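Local coordinates for apical membrane antigen 1-like protein, soluble form (Toxoplasma gondii, PDB 3ZLE) that probably takes part in host cell invasion, as a sporozoite surface protein of the AMA1 family linked to the moving junction, at residues Ile32-Gly37 and Ser268-Thr273; Asn68-Ala73 and Tyr158-Ser163. All blocks are in the same frame, centred on the assembly; numbering follows the deposited sequence.

Interaction 1 (Ile32-Gly37 and Ser268-Thr273); sequences IFVDLG and SDAPTT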
# COMPACT_ATOMS: atom_id res chain seq x y z
N ILE A 32 -4.31 4.75 0.79
CA ILE A 32 -3.22 3.76 0.93
C ILE A 32 -2.78 3.72 2.38
O ILE A 32 -2.94 2.69 3.06
CB ILE A 32 -2.04 4.11 0.01
CG1 ILE A 32 -2.51 4.18 -1.46
CG2 ILE A 32 -0.91 3.11 0.19
CD1 ILE A 32 -1.57 4.93 -2.37
N PHE A 33 -2.41 4.88 2.93
CA PHE A 33 -2.00 4.96 4.36
C PHE A 33 -3.16 4.50 5.24
O PHE A 33 -3.08 3.46 5.91
CB PHE A 33 -1.51 6.36 4.74
CG PHE A 33 -1.04 6.49 6.19
CD1 PHE A 33 0.25 6.04 6.57
CD2 PHE A 33 -1.79 7.20 7.11
CE1 PHE A 33 0.70 6.18 7.88
CE2 PHE A 33 -1.34 7.34 8.44
CZ PHE A 33 -0.09 6.83 8.82
N VAL A 34 -4.28 5.22 5.16
CA VAL A 34 -5.57 4.73 5.66
C VAL A 34 -6.58 4.60 4.50
O VAL A 34 -6.82 5.56 3.74
CB VAL A 34 -6.16 5.68 6.70
CG1 VAL A 34 -7.63 5.33 6.94
CG2 VAL A 34 -5.36 5.61 8.00
N ASP A 35 -7.10 3.39 4.35
CA ASP A 35 -8.02 3.06 3.27
C ASP A 35 -9.44 2.99 3.77
O ASP A 35 -9.84 2.04 4.43
CB ASP A 35 -7.63 1.73 2.65
CG ASP A 35 -8.53 1.34 1.52
OD1 ASP A 35 -9.67 1.90 1.45
OD2 ASP A 35 -8.10 0.49 0.67
N LEU A 36 -10.23 3.99 3.45
CA LEU A 36 -11.62 3.93 3.89
C LEU A 36 -12.46 4.46 2.78
O LEU A 36 -13.29 5.33 2.99
CB LEU A 36 -11.83 4.71 5.23
CG LEU A 36 -11.22 4.13 6.51
CD1 LEU A 36 -11.28 5.15 7.68
CD2 LEU A 36 -11.86 2.81 6.93
N GLY A 37 -12.25 3.91 1.59
CA GLY A 37 -12.76 4.50 0.38
C GLY A 37 -14.20 4.11 0.09
O GLY A 37 -14.77 4.55 -0.90
N SER A 268 -4.75 9.22 1.38
CA SER A 268 -5.22 8.72 2.64
C SER A 268 -6.65 9.18 2.86
O SER A 268 -7.02 10.29 2.46
CB SER A 268 -4.31 9.20 3.78
OG SER A 268 -4.66 8.56 4.98
N ASP A 269 -7.46 8.32 3.46
CA ASP A 269 -8.87 8.64 3.71
C ASP A 269 -9.15 8.98 5.18
O ASP A 269 -10.30 8.88 5.63
CB ASP A 269 -9.73 7.46 3.33
CG ASP A 269 -9.54 7.04 1.90
OD1 ASP A 269 -9.02 7.85 1.07
OD2 ASP A 269 -9.89 5.87 1.62
N ALA A 270 -8.10 9.23 5.96
CA ALA A 270 -8.30 9.62 7.37
C ALA A 270 -8.95 10.98 7.42
O ALA A 270 -8.66 11.83 6.57
CB ALA A 270 -6.99 9.65 8.14
N PRO A 271 -9.86 11.18 8.39
CA PRO A 271 -10.46 12.50 8.54
C PRO A 271 -9.41 13.51 8.94
O PRO A 271 -8.50 13.20 9.74
CB PRO A 271 -11.50 12.30 9.66
CG PRO A 271 -11.30 10.90 10.18
CD PRO A 271 -10.60 10.14 9.12
N THR A 272 -9.45 14.66 8.29
CA THR A 272 -8.42 15.67 8.45
C THR A 272 -8.86 16.69 9.48
O THR A 272 -8.12 17.61 9.84
CB THR A 272 -8.13 16.36 7.11
OG1 THR A 272 -6.95 17.16 7.23
CG2 THR A 272 -9.32 17.23 6.68
N THR A 273 -10.09 16.53 9.95
CA THR A 273 -10.67 17.43 10.92
C THR A 273 -10.99 16.61 12.15
O THR A 273 -11.08 15.39 12.07
CB THR A 273 -11.97 18.04 10.37
OG1 THR A 273 -12.76 17.00 9.77
CG2 THR A 273 -11.67 19.13 9.33
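The buried aspartates Asp35 and Asp269 run alongside each other in the same direction. Their carboxylates are turned 89° against each other, and Asp35 OD1 is 4.0 Å from Asp269 OD2. Like charges would probably repel here, but both carboxylates accept several hydrogen bonds. Asp269 OD2 accepts from Leu36 N at 2.6 Å, on its anti side and 17° out of the carboxylate plane. CG of Asp269 sits beside its own backbone N (chi1 -56°), turning the carboxylate to Leu36. Asp35 OD1 accepts from Gly37 N at 3.3 Å, closing an Asx turn, and from Gly47 N and Ser30 OG. Gly31 N adds a bond to Asp269 OD2, Ser296 OG one to Asp269 OD1, and Gly48 N one to Asp35 OD2.

The backbones join where Asp269 N donates to Val34 O at 2.8 Å. Ser268 OG takes a weak bond from Val34 N at 3.4 Å and meets the edge of the Phe33 ring. Val34 CB packs on Ala270 CB at 4.3 Å. The contact ties the loop between helix 24-27 and strand 38-40 to the loop after helix 253-262. Phe33 meets Phe261 of that helix, and Phe33 and Val34 touch Pro189 of strand 187-191.

Interaction 2 (Asn68-Ala73 and Tyr158-Ser163); sequences NFLDDA and YVLSVS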
# COMPACT_ATOMS: atom_id res chain seq x y z
N ASN A 68 0.08 -6.71 19.64
CA ASN A 68 0.16 -7.28 18.31
C ASN A 68 -1.20 -7.15 17.62
O ASN A 68 -2.20 -7.61 18.12
CB ASN A 68 0.57 -8.73 18.42
CG ASN A 68 0.81 -9.40 17.07
OD1 ASN A 68 0.46 -8.86 16.03
ND2 ASN A 68 1.29 -10.64 17.11
N PHE A 69 -1.26 -6.41 16.54
CA PHE A 69 -2.55 -6.14 15.94
C PHE A 69 -3.19 -7.38 15.28
O PHE A 69 -4.34 -7.34 14.87
CB PHE A 69 -2.45 -4.96 14.98
CG PHE A 69 -2.14 -5.35 13.58
CD1 PHE A 69 -0.83 -5.69 13.20
CD2 PHE A 69 -3.11 -5.23 12.58
CE1 PHE A 69 -0.53 -6.02 11.89
CE2 PHE A 69 -2.81 -5.53 11.24
CZ PHE A 69 -1.51 -5.90 10.89
N LEU A 70 -2.41 -8.45 15.11
CA LEU A 70 -2.97 -9.71 14.59
C LEU A 70 -3.55 -10.57 15.68
O LEU A 70 -3.99 -11.67 15.42
CB LEU A 70 -1.95 -10.51 13.82
CG LEU A 70 -1.33 -9.79 12.65
CD1 LEU A 70 -0.45 -10.82 11.95
CD2 LEU A 70 -2.44 -9.27 11.73
N ASP A 71 -3.58 -10.05 16.89
CA ASP A 71 -4.29 -10.73 17.97
C ASP A 71 -5.79 -10.61 17.80
O ASP A 71 -6.29 -9.69 17.12
CB ASP A 71 -3.88 -10.15 19.32
CG ASP A 71 -2.54 -10.67 19.81
OD1 ASP A 71 -1.90 -11.51 19.11
OD2 ASP A 71 -2.13 -10.25 20.92
N ASP A 72 -6.48 -11.63 18.31
CA ASP A 72 -7.90 -11.64 18.45
C ASP A 72 -8.38 -10.35 19.02
O ASP A 72 -7.88 -9.90 20.04
CB ASP A 72 -8.34 -12.81 19.37
CG ASP A 72 -8.29 -14.13 18.67
OD1 ASP A 72 -8.17 -14.13 17.44
OD2 ASP A 72 -8.47 -15.18 19.34
N ALA A 73 -9.37 -9.76 18.38
CA ALA A 73 -10.08 -8.62 18.94
C ALA A 73 -10.98 -9.13 20.05
O ALA A 73 -11.36 -10.31 20.06
CB ALA A 73 -10.89 -7.95 17.87
N TYR A 158 -5.40 -13.71 7.56
CA TYR A 158 -6.17 -13.07 8.63
C TYR A 158 -7.29 -12.26 8.03
O TYR A 158 -7.08 -11.43 7.12
CB TYR A 158 -5.27 -12.15 9.49
CG TYR A 158 -4.17 -12.85 10.25
CD1 TYR A 158 -3.03 -13.28 9.60
CD2 TYR A 158 -4.23 -13.01 11.64
CE1 TYR A 158 -1.98 -13.86 10.28
CE2 TYR A 158 -3.19 -13.64 12.34
CZ TYR A 158 -2.08 -14.06 11.64
OH TYR A 158 -1.05 -14.70 12.27
N VAL A 159 -8.48 -12.40 8.63
CA VAL A 159 -9.57 -11.51 8.39
C VAL A 159 -9.73 -10.64 9.63
O VAL A 159 -9.89 -11.16 10.74
CB VAL A 159 -10.88 -12.31 8.14
CG1 VAL A 159 -12.03 -11.37 7.77
CG2 VAL A 159 -10.66 -13.29 7.01
N LEU A 160 -9.66 -9.31 9.45
CA LEU A 160 -9.73 -8.38 10.57
C LEU A 160 -11.19 -7.92 10.77
O LEU A 160 -11.73 -7.17 9.96
CB LEU A 160 -8.87 -7.10 10.30
CG LEU A 160 -7.38 -7.30 9.94
CD1 LEU A 160 -6.67 -5.98 9.74
CD2 LEU A 160 -6.61 -8.22 10.92
N SER A 161 -11.71 -8.13 11.96
CA SER A 161 -12.98 -7.50 12.26
C SER A 161 -12.84 -6.03 12.69
O SER A 161 -13.83 -5.29 12.67
CB SER A 161 -13.76 -8.33 13.26
OG SER A 161 -13.18 -8.23 14.53
N VAL A 162 -11.61 -5.57 12.91
CA VAL A 162 -11.39 -4.15 13.14
C VAL A 162 -10.84 -3.51 11.89
O VAL A 162 -9.77 -3.88 11.42
CB VAL A 162 -10.44 -3.90 14.33
CG1 VAL A 162 -10.28 -2.41 14.61
CG2 VAL A 162 -10.96 -4.60 15.57
N SER A 163 -11.55 -2.52 11.37
CA SER A 163 -11.23 -1.94 10.05
C SER A 163 -10.64 -0.56 10.20
O SER A 163 -10.19 0.02 9.20
CB SER A 163 -12.45 -1.88 9.15
OG SER A 163 -13.54 -1.26 9.80
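Leu70 lies over one face of the Tyr158 ring in a CH-pi contact, and the leucine stands nearly perpendicular to the tyrosine side chain. Leu70 is the third residue of a type I beta turn from Asn68 to Asp71. An Asx turn overlaps it, with Leu70 N donating to Asn68 OD1 at 3.0 Å from above the carbonyl plane. Tyr158 is on strand 156-159 of a five-stranded antiparallel sheet. Leu70 CD1 is 3.9 Å from the Tyr158 ring centroid, 21° off the ring normal, and is shifted toward the hydroxyl end of the ring, with CZ at 3.6 Å. Leu70 CB covers the CE2 side at 3.7 Å.

With CG of Leu70 beside its backbone N (chi1 -58°) and CD1 anti to CA (chi2 -174°), the two methyls diverge. CD2 lies over a face of Phe69 and also comes near the rim of Tyr158. Leu160 CD1 comes to the edge of the Phe69 ring, 4.2 Å from CE2. Leu160 CD2 completes the apolar cluster, 4.4 Å from Leu70 CD2. Phe69 also touches strands 148-151 and 199-202 of the sheet, as well as strand 55-59.

Farther along, Ala73 CB meets Val162 CG2 at 4.1 Å. Ser161 OG is buried beside Ala73 CB, 4.1 Å away, and has no hydrogen-bond partner in the model.

How the interactions relate
Interaction 2 is nested along the chain inside the loop that interaction 1 closes, and all four segments belong to the AMA1 family region, in the conserved ectodomain of the longer membrane protein. The two centres are 19 Å apart, yet the contacts touch. Leu36 CD2 of interaction 1 packs on Ser163 O of interaction 2 at 4.0 Å. Gln165 adds a polar link: its NE2 bonds Ser163 O and its OE1 bonds Asp35 N. The two differ in kind. Interaction 1 joins loops largely through polar bonds to backbone atoms, whereas interaction 2 is apolar packing against a sheet. The side chain of Ser161 is about 13 Å from a bound 2-acetamido-2-deoxy-beta-D-glucopyranose, so the sugar does not touch it.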